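Long-range contact in ErfK/YbiS/YcfS/YnhG family protein (Xylanimonas cellulosilytica, PDB 4LPQ), which probably acts as a peptidoglycan L,D-transpeptidase in cell wall biogenesis, this chain carrying the YkuD-type catalytic domain together with a putative peptidoglycan-binding domain: residues L97-I109 with N186-M198. Sequence-based numbering, arbitrary orientation.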
loop_
_atom_site.group_PDB
_atom_site.type_symbol
_atom_site.label_atom_id
_atom_site.label_comp_id
_atom_site.label_asym_id
_atom_site.label_seq_id
_atom_site.Cartn_x
_atom_site.Cartn_y
_atom_site.Cartn_z
ATOM N N LEU A 97 0.238 1.029 3.958
ATOM C CA LEU A 97 1.553 1.468 4.393
ATOM C C LEU A 97 1.564 2.978 4.366
ATOM O O LEU A 97 1.159 3.617 3.393
ATOM C CB LEU A 97 2.634 0.845 3.474
ATOM C CG LEU A 97 4.072 1.211 3.810
ATOM C CD1 LEU A 97 4.976 0.099 3.330
ATOM C CD2 LEU A 97 4.465 2.507 3.106
ATOM N N LEU A 98 2.041 3.582 5.447
ATOM C CA LEU A 98 2.164 4.993 5.595
ATOM C C LEU A 98 3.657 5.408 5.611
ATOM O O LEU A 98 4.403 4.869 6.441
ATOM C CB LEU A 98 1.512 5.495 6.872
ATOM C CG LEU A 98 0.123 4.970 7.200
ATOM C CD1 LEU A 98 -0.389 5.551 8.508
ATOM C CD2 LEU A 98 -0.813 5.292 6.071
ATOM N N ALA A 99 4.037 6.326 4.726
ATOM C CA ALA A 99 5.365 6.935 4.766
ATOM C C ALA A 99 5.109 8.192 5.596
ATOM O O ALA A 99 4.403 9.098 5.187
ATOM C CB ALA A 99 5.819 7.240 3.367
ATOM N N VAL A 100 5.721 8.219 6.758
ATOM C CA VAL A 100 5.463 9.255 7.799
ATOM C C VAL A 100 6.755 10.037 8.098
ATOM O O VAL A 100 7.834 9.441 8.205
ATOM C CB VAL A 100 4.916 8.624 9.092
ATOM C CG1 VAL A 100 4.496 9.693 10.099
ATOM C CG2 VAL A 100 3.726 7.644 8.836
ATOM N N GLU A 101 6.655 11.343 8.179
ATOM C CA GLU A 101 7.786 12.203 8.596
ATOM C C GLU A 101 7.316 13.196 9.625
ATOM O O GLU A 101 6.381 13.960 9.425
ATOM C CB GLU A 101 8.366 12.953 7.458
ATOM C CG GLU A 101 9.046 12.160 6.420
ATOM C CD GLU A 101 9.702 13.107 5.379
ATOM O OE1 GLU A 101 9.415 12.939 4.172
ATOM O OE2 GLU A 101 10.321 14.065 5.799
ATOM N N ASP A 102 7.883 13.156 10.828
ATOM C CA ASP A 102 7.575 14.107 11.884
ATOM C C ASP A 102 6.078 14.122 12.219
ATOM O O ASP A 102 5.455 15.182 12.368
ATOM C CB ASP A 102 8.154 15.480 11.569
ATOM C CG ASP A 102 9.687 15.487 11.567
ATOM O OD1 ASP A 102 10.293 14.635 12.256
ATOM O OD2 ASP A 102 10.229 16.417 10.905
ATOM N N GLY A 103 5.503 12.920 12.289
ATOM C CA GLY A 103 4.085 12.726 12.646
ATOM C C GLY A 103 3.098 13.147 11.571
ATOM O O GLY A 103 1.853 13.209 11.837
ATOM N N ARG A 104 3.565 13.444 10.371
ATOM C CA ARG A 104 2.713 13.813 9.224
ATOM C C ARG A 104 2.825 12.670 8.201
ATOM O O ARG A 104 3.903 12.242 7.806
ATOM C CB ARG A 104 3.257 15.116 8.552
ATOM C CG ARG A 104 2.539 15.540 7.234
ATOM C CD ARG A 104 3.138 16.810 6.544
ATOM N NE ARG A 104 4.585 16.866 6.115
ATOM C CZ ARG A 104 5.105 16.553 4.916
ATOM N NH1 ARG A 104 4.330 16.084 3.930
ATOM N NH2 ARG A 104 6.426 16.664 4.705
ATOM N N VAL A 105 1.680 12.215 7.700
ATOM C CA VAL A 105 1.675 11.230 6.616
ATOM C C VAL A 105 2.103 11.933 5.357
ATOM O O VAL A 105 1.432 12.913 4.888
ATOM C CB VAL A 105 0.271 10.611 6.463
ATOM C CG1 VAL A 105 0.208 9.703 5.300
ATOM C CG2 VAL A 105 -0.078 9.906 7.747
ATOM N N VAL A 106 3.110 11.397 4.707
ATOM C CA VAL A 106 3.595 11.885 3.428
ATOM C C VAL A 106 2.896 11.167 2.260
ATOM O O VAL A 106 2.453 11.801 1.297
ATOM C CB VAL A 106 5.146 11.785 3.326
ATOM C CG1 VAL A 106 5.667 12.236 1.963
ATOM C CG2 VAL A 106 5.776 12.567 4.447
ATOM N N ARG A 107 2.778 9.838 2.403
ATOM C CA ARG A 107 2.035 9.046 1.424
ATOM C C ARG A 107 1.351 7.903 2.097
ATOM O O ARG A 107 1.811 7.327 3.092
ATOM C CB ARG A 107 2.887 8.405 0.264
ATOM C CG ARG A 107 3.497 9.279 -0.774
ATOM C CD ARG A 107 2.532 10.061 -1.654
ATOM N NE ARG A 107 3.316 10.773 -2.655
ATOM C CZ ARG A 107 3.920 11.946 -2.412
ATOM N NH1 ARG A 107 3.849 12.537 -1.234
ATOM N NH2 ARG A 107 4.687 12.517 -3.311
ATOM N N ILE A 108 0.197 7.553 1.513
ATOM C CA ILE A 108 -0.538 6.351 1.849
ATOM C C ILE A 108 -0.419 5.413 0.644
ATOM O O ILE A 108 -0.781 5.842 -0.467
ATOM C CB ILE A 108 -2.032 6.618 2.153
ATOM C CG1 ILE A 108 -2.244 7.700 3.193
ATOM C CG2 ILE A 108 -2.684 5.283 2.576
ATOM C CD1 ILE A 108 -2.376 9.082 2.661
ATOM N N ILE A 109 -0.009 4.159 0.888
ATOM C CA ILE A 109 0.285 3.217 -0.174
ATOM C C ILE A 109 -0.542 1.951 0.062
ATOM O O ILE A 109 -0.523 1.421 1.204
ATOM C CB ILE A 109 1.812 2.959 -0.216
ATOM C CG1 ILE A 109 2.532 4.178 -0.745
ATOM C CG2 ILE A 109 2.154 1.758 -1.065
ATOM C CD1 ILE A 109 4.001 4.236 -0.406
ATOM N N ASN A 186 5.305 -1.927 -7.522
ATOM C CA ASN A 186 6.689 -1.599 -7.863
ATOM C C ASN A 186 6.948 -0.081 -7.891
ATOM O O ASN A 186 7.957 0.359 -7.450
ATOM C CB ASN A 186 7.075 -2.271 -9.168
ATOM C CG ASN A 186 7.184 -3.760 -9.119
ATOM O OD1 ASN A 186 7.165 -4.392 -8.116
ATOM N ND2 ASN A 186 7.306 -4.297 -10.301
ATOM N N ALA A 187 5.957 0.664 -8.427
ATOM C CA ALA A 187 6.072 2.094 -8.463
ATOM C C ALA A 187 6.175 2.697 -7.069
ATOM O O ALA A 187 6.947 3.607 -6.824
ATOM C CB ALA A 187 4.946 2.679 -9.252
ATOM N N ALA A 188 5.321 2.221 -6.161
ATOM C CA ALA A 188 5.374 2.702 -4.780
ATOM C C ALA A 188 6.741 2.339 -4.175
ATOM O O ALA A 188 7.327 3.160 -3.473
ATOM C CB ALA A 188 4.224 2.141 -3.921
HETATM N N MSE A 189 7.237 1.165 -4.442
HETATM C CA MSE A 189 8.525 0.731 -3.877
HETATM C C MSE A 189 9.633 1.658 -4.448
HETATM O O MSE A 189 10.507 2.071 -3.683
HETATM C CB MSE A 189 8.790 -0.734 -4.212
HETATM C CG MSE A 189 9.837 -1.284 -3.275
HETATM SE SE MSE A 189 9.058 -1.507 -1.455
HETATM C CE MSE A 189 10.663 -1.310 -0.402
ATOM N N ASN A 190 9.584 1.988 -5.727
ATOM C CA ASN A 190 10.563 2.841 -6.319
ATOM C C ASN A 190 10.533 4.220 -5.691
ATOM O O ASN A 190 11.593 4.816 -5.425
ATOM C CB ASN A 190 10.390 2.925 -7.853
ATOM C CG ASN A 190 10.656 1.612 -8.563
ATOM O OD1 ASN A 190 11.384 0.750 -8.092
ATOM N ND2 ASN A 190 10.061 1.498 -9.747
ATOM N N TRP A 191 9.337 4.703 -5.421
ATOM C CA TRP A 191 9.162 5.969 -4.762
ATOM C C TRP A 191 9.798 5.959 -3.359
ATOM O O TRP A 191 10.560 6.890 -2.989
ATOM C CB TRP A 191 7.723 6.433 -4.734
ATOM C CG TRP A 191 7.501 7.739 -4.057
ATOM C CD1 TRP A 191 7.657 8.966 -4.642
ATOM C CD2 TRP A 191 7.230 7.979 -2.664
ATOM N NE1 TRP A 191 7.457 9.960 -3.681
ATOM C CE2 TRP A 191 7.207 9.376 -2.464
ATOM C CE3 TRP A 191 6.973 7.148 -1.569
ATOM C CZ2 TRP A 191 6.983 9.944 -1.212
ATOM C CZ3 TRP A 191 6.749 7.693 -0.332
ATOM C CH2 TRP A 191 6.723 9.103 -0.137
ATOM N N LEU A 192 9.527 4.930 -2.567
ATOM C CA LEU A 192 10.111 4.763 -1.248
ATOM C C LEU A 192 11.621 4.781 -1.337
ATOM O O LEU A 192 12.263 5.467 -0.533
ATOM C CB LEU A 192 9.623 3.467 -0.633
ATOM C CG LEU A 192 8.168 3.451 -0.180
ATOM C CD1 LEU A 192 7.726 2.030 0.174
ATOM C CD2 LEU A 192 7.909 4.399 0.965
ATOM N N TRP A 193 12.239 4.035 -2.281
ATOM C CA TRP A 193 13.661 3.974 -2.411
ATOM C C TRP A 193 14.275 5.281 -2.847
ATOM O O TRP A 193 15.285 5.746 -2.304
ATOM C CB TRP A 193 14.072 2.866 -3.356
ATOM C CG TRP A 193 14.204 1.516 -2.874
ATOM C CD1 TRP A 193 13.150 0.620 -2.624
ATOM C CD2 TRP A 193 15.423 0.771 -2.699
ATOM N NE1 TRP A 193 13.660 -0.593 -2.291
ATOM C CE2 TRP A 193 15.040 -0.553 -2.326
ATOM C CE3 TRP A 193 16.752 1.047 -2.848
ATOM C CZ2 TRP A 193 15.944 -1.567 -2.139
ATOM C CZ3 TRP A 193 17.641 0.060 -2.641
ATOM C CH2 TRP A 193 17.245 -1.256 -2.319
ATOM N N ASP A 194 13.743 5.822 -3.942
ATOM C CA ASP A 194 14.471 6.772 -4.794
ATOM C C ASP A 194 14.064 8.216 -4.607
ATOM O O ASP A 194 14.825 9.090 -4.848
ATOM C CB ASP A 194 14.346 6.399 -6.257
ATOM C CG ASP A 194 14.876 5.051 -6.623
ATOM O OD1 ASP A 194 15.790 4.553 -5.938
ATOM O OD2 ASP A 194 14.303 4.481 -7.624
ATOM N N SER A 195 12.838 8.426 -4.190
ATOM C CA SER A 195 12.304 9.775 -4.024
ATOM C C SER A 195 12.194 10.159 -2.566
ATOM O O SER A 195 12.732 11.175 -2.120
ATOM C CB SER A 195 10.965 9.942 -4.788
ATOM O OG SER A 195 10.492 11.278 -4.664
ATOM N N TRP A 196 11.438 9.378 -1.814
ATOM C CA TRP A 196 11.328 9.561 -0.368
ATOM C C TRP A 196 12.639 9.304 0.351
ATOM O O TRP A 196 13.138 10.175 1.070
ATOM C CB TRP A 196 10.187 8.731 0.230
ATOM C CG TRP A 196 9.823 9.108 1.565
ATOM C CD1 TRP A 196 9.462 10.325 1.989
ATOM C CD2 TRP A 196 9.605 8.235 2.671
ATOM N NE1 TRP A 196 9.119 10.319 3.311
ATOM C CE2 TRP A 196 9.165 9.035 3.750
ATOM C CE3 TRP A 196 9.850 6.866 2.916
ATOM C CZ2 TRP A 196 8.899 8.504 4.997
ATOM C CZ3 TRP A 196 9.548 6.308 4.102
ATOM C CH2 TRP A 196 9.089 7.077 5.126
ATOM N N GLY A 197 13.192 8.126 0.162
ATOM C CA GLY A 197 14.344 7.616 0.819
ATOM C C GLY A 197 13.923 6.900 2.078
ATOM O O GLY A 197 13.210 7.430 2.936
HETATM N N MSE A 198 14.397 5.673 2.182
HETATM C CA MSE A 198 14.058 4.774 3.302
HETATM C C MSE A 198 15.330 4.021 3.603
HETATM O O MSE A 198 15.464 2.820 3.357
HETATM C CB MSE A 198 12.905 3.855 2.778
HETATM C CG MSE A 198 12.378 2.944 3.792
HETATM SE SE MSE A 198 10.897 1.942 2.895
HETATM C CE MSE A 198 10.931 0.514 4.266
HETATM O O HOH W 1 12.137 12.581 3.222
#
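Helix 186-196 packs on one face of the beta hairpin 97-109 in the YkuD-type catalytic domain, with A99 level with L192 and I109 with A188; its axis runs 15° from strand 97-101, at a closest approach of 11.3 Å, and roughly antiparallel to strand 104-109. A type I' turn closes the hairpin, and a classic beta bulge sets V106 and R107 both opposite A99. Two indoles reach from the helix into this bulged region. W191, its CG anti to the backbone N, passes between R107 and W196: in the R107 conformer given, of two deposited, CG lies over one face, 3.6 Å from the centroid of the six-membered ring, and CB of W196 covers the opposite face. Crossing W191 at about a right angle, the guanidinium of this conformer lies over CZ2, its plane 31° from the ring, and NH1 donates to O of V106, which would restrain the guanidinium. At the edge of W191, A99 CB and V106 CG1 lie near the ring plane. The same A99 CB sits over the W196 six-membered ring in a CH-pi contact, 3.6 Å from its centroid. Toward the start of the helix, I109 CG2 meets A188 CB at 3.5 Å. An alanine in place of W196 would probably strip the ring from one side of the A99 methyl and leave the E101 carboxylate without its indole donor. That bond, W196 NE1 to E101 OE1, is 2.8 Å long but bent (141°), reaching the oxygen on its anti side.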